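Local coordinates for TIR-like domain-containing protein (Prevotella corporis, PDB 7EBD) that belongs to the bacterial STING family and, as a dimer, binds the ligand C2E through residues of both subunits, at residues L63-Q68 with V97-T102. Numbering follows the deposited sequence.
Sequences LFYKKQ and VYDMPT. With C2E (9,9'-[(2R,3R,3aS,5S,7aR,9R,10R,10aS,12S,14aR)-3,5,10,12-tetrahydroxy-5,12-dioxidooctahydro-2H,7H-difuro[3,2-d:3',2'-j][1,3,7,9,2,8]tetraoxadiphosphacyclododecine-2,9-diyl]bis(2-amino-1,9-dihydro-6H-purin-6-one)), chain E.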
ATOM      1  N   LEU A  63       1.839 -16.708   7.608  1.00 43.17           N
ATOM      2  CA  LEU A  63       1.442 -17.802   8.487  1.00 41.40           C
ATOM      3  C   LEU A  63      -0.065 -18.025   8.446  1.00 34.36           C
ATOM      4  O   LEU A  63      -0.529 -19.169   8.378  1.00 38.36           O
ATOM      5  CB  LEU A  63       1.906 -17.519   9.915  1.00 42.97           C
ATOM      6  CG  LEU A  63       1.945 -18.706  10.878  1.00 35.78           C
ATOM      7  CD1 LEU A  63       2.886 -19.788  10.364  1.00 27.49           C
ATOM      8  CD2 LEU A  63       2.357 -18.245  12.268  1.00 33.39           C
ATOM      9  N   PHE A  64      -0.845 -16.942   8.475  1.00 30.54           N
ATOM     10  CA  PHE A  64      -2.297 -17.074   8.414  1.00 31.12           C
ATOM     11  C   PHE A  64      -2.744 -17.655   7.080  1.00 37.86           C
ATOM     12  O   PHE A  64      -3.659 -18.485   7.032  1.00 33.66           O
ATOM     13  CB  PHE A  64      -2.956 -15.715   8.657  1.00 28.02           C
ATOM     14  CG  PHE A  64      -4.441 -15.708   8.430  1.00 33.51           C
ATOM     15  CD1 PHE A  64      -5.303 -16.214   9.388  1.00 41.85           C
ATOM     16  CD2 PHE A  64      -4.975 -15.184   7.265  1.00 31.52           C
ATOM     17  CE1 PHE A  64      -6.671 -16.203   9.186  1.00 35.37           C
ATOM     18  CE2 PHE A  64      -6.343 -15.172   7.057  1.00 34.71           C
ATOM     19  CZ  PHE A  64      -7.191 -15.681   8.019  1.00 29.55           C
ATOM     20  N   TYR A  65      -2.111 -17.232   5.984  1.00 40.88           N
ATOM     21  CA  TYR A  65      -2.480 -17.753   4.671  1.00 42.68           C
ATOM     22  C   TYR A  65      -2.156 -19.235   4.552  1.00 45.77           C
ATOM     23  O   TYR A  65      -2.937 -20.001   3.973  1.00 40.02           O
ATOM     24  CB  TYR A  65      -1.778 -16.965   3.564  1.00 34.13           C
ATOM     25  CG  TYR A  65      -2.112 -15.489   3.529  1.00 30.74           C
ATOM     26  CD1 TYR A  65      -3.275 -15.003   4.113  1.00 23.75           C
ATOM     27  CD2 TYR A  65      -1.265 -14.582   2.903  1.00 25.21           C
ATOM     28  CE1 TYR A  65      -3.582 -13.656   4.080  1.00 24.83           C
ATOM     29  CE2 TYR A  65      -1.564 -13.234   2.864  1.00 24.99           C
ATOM     30  CZ  TYR A  65      -2.723 -12.777   3.453  1.00 29.97           C
ATOM     31  OH  TYR A  65      -3.022 -11.435   3.414  1.00 21.47           O
ATOM     32  N   LYS A  66      -1.012 -19.664   5.094  1.00 52.04           N
ATOM     33  CA  LYS A  66      -0.662 -21.078   4.997  1.00 55.90           C
ATOM     34  C   LYS A  66      -1.538 -21.925   5.916  1.00 55.46           C
ATOM     35  O   LYS A  66      -1.913 -23.047   5.561  1.00 66.62           O
ATOM     36  CB  LYS A  66       0.824 -21.273   5.313  1.00 59.09           C
ATOM     37  CG  LYS A  66       1.354 -22.695   5.099  1.00 71.63           C
ATOM     38  CD  LYS A  66       1.232 -23.576   6.333  1.00 81.37           C
ATOM     39  CE  LYS A  66       2.299 -23.244   7.358  1.00 90.51           C
ATOM     40  NZ  LYS A  66       1.843 -23.525   8.747  1.00 93.49           N
ATOM     41  N   LYS A  67      -1.889 -21.399   7.093  1.00 50.74           N
ATOM     42  CA  LYS A  67      -2.732 -22.151   8.016  1.00 58.39           C
ATOM     43  C   LYS A  67      -4.179 -22.243   7.546  1.00 64.03           C
ATOM     44  O   LYS A  67      -4.925 -23.092   8.047  1.00 64.31           O
ATOM     45  CB  LYS A  67      -2.681 -21.534   9.414  1.00 60.04           C
ATOM     46  CG  LYS A  67      -1.341 -21.685  10.119  1.00 59.62           C
ATOM     47  CD  LYS A  67      -1.422 -21.184  11.552  1.00 52.10           C
ATOM     48  CE  LYS A  67      -0.155 -21.497  12.326  1.00 49.80           C
ATOM     49  NZ  LYS A  67      -0.253 -21.047  13.744  1.00 60.55           N
ATOM     50  N   GLN A  68      -4.593 -21.397   6.605  1.00 56.90           N
ATOM     51  CA  GLN A  68      -5.954 -21.420   6.088  1.00 41.43           C
ATOM     52  C   GLN A  68      -6.084 -22.206   4.791  1.00 41.75           C
ATOM     53  O   GLN A  68      -7.199 -22.358   4.285  1.00 40.94           O
ATOM     54  CB  GLN A  68      -6.462 -19.990   5.875  1.00 46.52           C
ATOM     55  CG  GLN A  68      -6.698 -19.207   7.158  1.00 54.78           C
ATOM     56  CD  GLN A  68      -7.803 -19.789   8.014  1.00 51.78           C
ATOM     57  OE1 GLN A  68      -8.808 -20.282   7.503  1.00 59.67           O
ATOM     58  NE2 GLN A  68      -7.623 -19.734   9.330  1.00 47.11           N
ATOM     59  N   VAL A  97     -11.711 -14.866  -0.736  1.00 26.23           N
ATOM     60  CA  VAL A  97     -10.434 -14.167  -0.786  1.00 19.17           C
ATOM     61  C   VAL A  97     -10.135 -13.638   0.605  1.00 17.97           C
ATOM     62  O   VAL A  97     -11.034 -13.146   1.295  1.00 19.03           O
ATOM     63  CB  VAL A  97     -10.478 -13.023  -1.816  1.00 19.48           C
ATOM     64  CG1 VAL A  97      -9.135 -12.318  -1.897  1.00 20.31           C
ATOM     65  CG2 VAL A  97     -10.900 -13.553  -3.174  1.00 20.02           C
ATOM     66  N   TYR A  98      -8.878 -13.737   1.027  1.00 16.98           N
ATOM     67  CA  TYR A  98      -8.473 -13.243   2.334  1.00 17.84           C
ATOM     68  C   TYR A  98      -7.338 -12.241   2.185  1.00 18.70           C
ATOM     69  O   TYR A  98      -6.524 -12.332   1.261  1.00 15.52           O
ATOM     70  CB  TYR A  98      -8.037 -14.393   3.259  1.00 20.45           C
ATOM     71  CG  TYR A  98      -9.161 -15.321   3.673  1.00 10.43           C
ATOM     72  CD1 TYR A  98      -9.616 -16.319   2.823  1.00 15.77           C
ATOM     73  CD2 TYR A  98      -9.756 -15.204   4.923  1.00 12.65           C
ATOM     74  CE1 TYR A  98     -10.641 -17.168   3.202  1.00 15.53           C
ATOM     75  CE2 TYR A  98     -10.780 -16.048   5.310  1.00 15.02           C
ATOM     76  CZ  TYR A  98     -11.218 -17.028   4.447  1.00 16.92           C
ATOM     77  OH  TYR A  98     -12.238 -17.868   4.832  1.00 20.55           O
ATOM     78  N   ASP A  99      -7.290 -11.277   3.102  1.00 15.39           N
ATOM     79  CA  ASP A  99      -6.168 -10.346   3.111  1.00 11.99           C
ATOM     80  C   ASP A  99      -5.929  -9.815   4.513  1.00 12.73           C
ATOM     81  O   ASP A  99      -6.874  -9.435   5.211  1.00 21.46           O
ATOM     82  CB  ASP A  99      -6.396  -9.177   2.149  1.00 23.66           C
ATOM     83  CG  ASP A  99      -5.164  -8.299   2.006  1.00 25.12           C
ATOM     84  OD1 ASP A  99      -4.187  -8.751   1.375  1.00 18.16           O
ATOM     85  OD2 ASP A  99      -5.166  -7.167   2.533  1.00 16.31           O
HETATM   86  N   MSE A 100      -4.662  -9.799   4.914  1.00 13.34           N
HETATM   87  CA  MSE A 100      -4.228  -9.101   6.115  1.00 20.14           C
HETATM   88  C   MSE A 100      -3.509  -7.828   5.684  1.00 16.81           C
HETATM   89  O   MSE A 100      -2.510  -7.894   4.966  1.00 25.39           O
HETATM   90  CB  MSE A 100      -3.318  -9.987   6.968  1.00 17.42           C
HETATM   91  CG  MSE A 100      -2.814  -9.316   8.235  1.00 27.78           C
HETATM   92 SE   MSE A 100      -1.635 -10.462   9.288  1.00 40.68          SE
HETATM   93  CE  MSE A 100      -2.882 -11.908   9.693  1.00 20.86           C
ATOM     94  N   PRO A 101      -4.024  -6.669   6.108  1.00 15.30           N
ATOM     95  CA  PRO A 101      -3.500  -5.395   5.594  1.00 11.69           C
ATOM     96  C   PRO A 101      -2.056  -5.135   5.992  1.00 10.31           C
ATOM     97  O   PRO A 101      -1.777  -4.764   7.138  1.00 24.99           O
ATOM     98  CB  PRO A 101      -4.447  -4.351   6.204  1.00 12.16           C
ATOM     99  CG  PRO A 101      -5.654  -5.125   6.661  1.00 14.98           C
ATOM    100  CD  PRO A 101      -5.136  -6.469   7.049  1.00 17.28           C
ATOM    101  N   THR A 102      -1.129  -5.322   5.049  1.00 18.25           N
ATOM    102  CA  THR A 102       0.278  -5.048   5.320  1.00 22.32           C
ATOM    103  C   THR A 102       0.543  -3.567   5.568  1.00 22.60           C
ATOM    104  O   THR A 102       1.548  -3.226   6.205  1.00 14.84           O
ATOM    105  CB  THR A 102       1.138  -5.549   4.159  1.00 17.25           C
ATOM    106  OG1 THR A 102       0.625  -5.031   2.926  1.00 21.98           O
ATOM    107  CG2 THR A 102       1.117  -7.065   4.100  1.00 18.20           C
TER
HETATM  108  P1  C2E E 402      -1.196   1.590  -1.988  1.00 14.68           P
HETATM  109  O2P C2E E 402      -1.160   1.399  -3.485  1.00 19.33           O
HETATM  110  O1P C2E E 402      -2.173   2.713  -1.764  1.00 15.14           O
HETATM  111  O5' C2E E 402      -1.852   0.331  -1.168  1.00 16.10           O
HETATM  112  C5' C2E E 402      -2.258   0.558   0.146  1.00  4.91           C
HETATM  113  C4' C2E E 402      -2.422  -0.810   0.868  1.00  9.30           C
HETATM  114  O4' C2E E 402      -3.360  -1.505   0.286  1.00 10.59           O
HETATM  115  C3' C2E E 402      -1.138  -1.656   0.726  1.00  5.68           C
HETATM  116  O3' C2E E 402      -0.311  -1.400   1.760  1.00 19.97           O
HETATM  117  C2' C2E E 402      -1.685  -3.093   0.789  1.00 10.14           C
HETATM  118  O2' C2E E 402      -1.908  -3.504   2.209  1.00  9.45           O
HETATM  119  C1' C2E E 402      -2.841  -3.037   0.178  1.00 10.34           C
HETATM  120  N9  C2E E 402      -2.698  -3.422  -1.198  1.00 18.19           N
HETATM  121  C8  C2E E 402      -2.505  -2.546  -2.196  1.00 16.20           C
HETATM  122  N7  C2E E 402      -2.420  -3.311  -3.306  1.00 13.64           N
HETATM  123  C5  C2E E 402      -2.561  -4.598  -2.961  1.00 21.38           C
HETATM  124  C6  C2E E 402      -2.556  -5.895  -3.779  1.00 24.14           C
HETATM  125  O6  C2E E 402      -2.404  -5.863  -4.952  1.00 17.95           O
HETATM  126  N1  C2E E 402      -2.734  -7.153  -3.124  1.00 26.17           N
HETATM  127  C2  C2E E 402      -2.918  -7.206  -1.699  1.00 23.41           C
HETATM  128  N2  C2E E 402      -3.099  -8.481  -1.031  1.00 25.77           N
HETATM  129  N3  C2E E 402      -2.924  -5.971  -0.919  1.00 17.62           N
HETATM  130  C4  C2E E 402      -2.740  -4.669  -1.611  1.00  5.51           C
HETATM  131  P11 C2E E 402       1.253  -1.899   1.481  1.00 13.00           P
HETATM  132  O21 C2E E 402       1.452  -3.383   1.288  1.00 18.12           O
HETATM  133  O11 C2E E 402       2.018  -1.558   2.738  1.00 11.82           O
HETATM  134  O5A C2E E 402       1.841  -0.923   0.289  1.00 19.35           O
HETATM  135  C5A C2E E 402       2.071   0.376   0.765  1.00 10.63           C
HETATM  136  C4A C2E E 402       2.460   1.256  -0.358  1.00 12.09           C
HETATM  137  O4A C2E E 402       3.590   0.860  -0.880  1.00 16.73           O
HETATM  138  C3A C2E E 402       1.329   1.173  -1.596  1.00 12.98           C
HETATM  139  O3A C2E E 402       0.219   2.151  -1.339  1.00 16.94           O
HETATM  140  C2A C2E E 402       1.934   1.481  -2.612  1.00 17.59           C
HETATM  141  O2A C2E E 402       2.041   2.976  -2.751  1.00  6.43           O
HETATM  142  C1A C2E E 402       3.411   0.865  -2.379  1.00 11.68           C
HETATM  143  N91 C2E E 402       3.471  -0.352  -2.857  1.00 22.29           N
HETATM  144  C81 C2E E 402       3.314  -1.542  -2.246  1.00  8.66           C
HETATM  145  N71 C2E E 402       3.475  -2.492  -3.187  1.00 15.59           N
HETATM  146  C51 C2E E 402       3.728  -1.886  -4.343  1.00 18.04           C
HETATM  147  C61 C2E E 402       3.996  -2.444  -5.739  1.00 15.63           C
HETATM  148  O61 C2E E 402       3.997  -3.612  -5.917  1.00 19.94           O
HETATM  149  N11 C2E E 402       4.242  -1.554  -6.830  1.00 17.44           N
HETATM  150  C21 C2E E 402       4.237  -0.131  -6.610  1.00 14.72           C
HETATM  151  N21 C2E E 402       4.486   0.774  -7.717  1.00 21.54           N
HETATM  152  N31 C2E E 402       3.981   0.397  -5.275  1.00 16.03           N
HETATM  153  C41 C2E E 402       3.727  -0.539  -4.142  1.00  5.22           C
HETATM  154  O   HOH W   1      -1.570  -9.190   2.149  1.00 39.05           O
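Phe64 and Tyr65, on the last turn of helix 57-67, meet Tyr98 and Asp99 at the end of strand 94-99, an inner strand of the mixed sheet of this prokaryotic STING domain, and Met100 just beyond it. Helix and strand run nearly antiparallel, at 155° with their axes 9.7 Å apart, which leaves room for one layer of side chains.

Phe64 supplies the apolar part. Its CB packs against the methyl CE of Met100, a selenomethionine here, whose long flexible chain reaches back to helix 57-67, where it also touches Ser60 and Ala61. The Phe64 ring carries Gln68 CG over one face and brings CE2 to within 4.0 Å of Tyr98 CD2; the two side chains cross at about a right angle. Tyr98 suits a partly exposed site: its ring carbons pack, while its OH is hydrogen-bonded to Glu96.

Tyr65 supplies the polar part. With CG anti to the carbonyl carbon (chi1 -61°), the ring reaches across to the strand end, and its rigid length carries OH to the backbone there. Met100 N donates to Tyr65 OH in a nearly straight bond of 2.8 Å, the N lying near the ring plane. Tyr65 OH in turn donates to a water oxygen 3.0 Å away, also in plane at the ring edge. One oxygen thus accepts from a backbone N-H just past the strand and donates to a water.

That water passes the link on to the ligand pocket, donating to both Met100 O and Asp99 OD1. Tyr65 is therefore a second-shell residue, behind a carboxylate whose OD2 is held by Tyr14 OH. Asp99 completes the water-mediated link with a single oxygen: OD1 accepts from the water oxygen at 2.8 Å and from the amino group N2 of C2E at 2.7 Å.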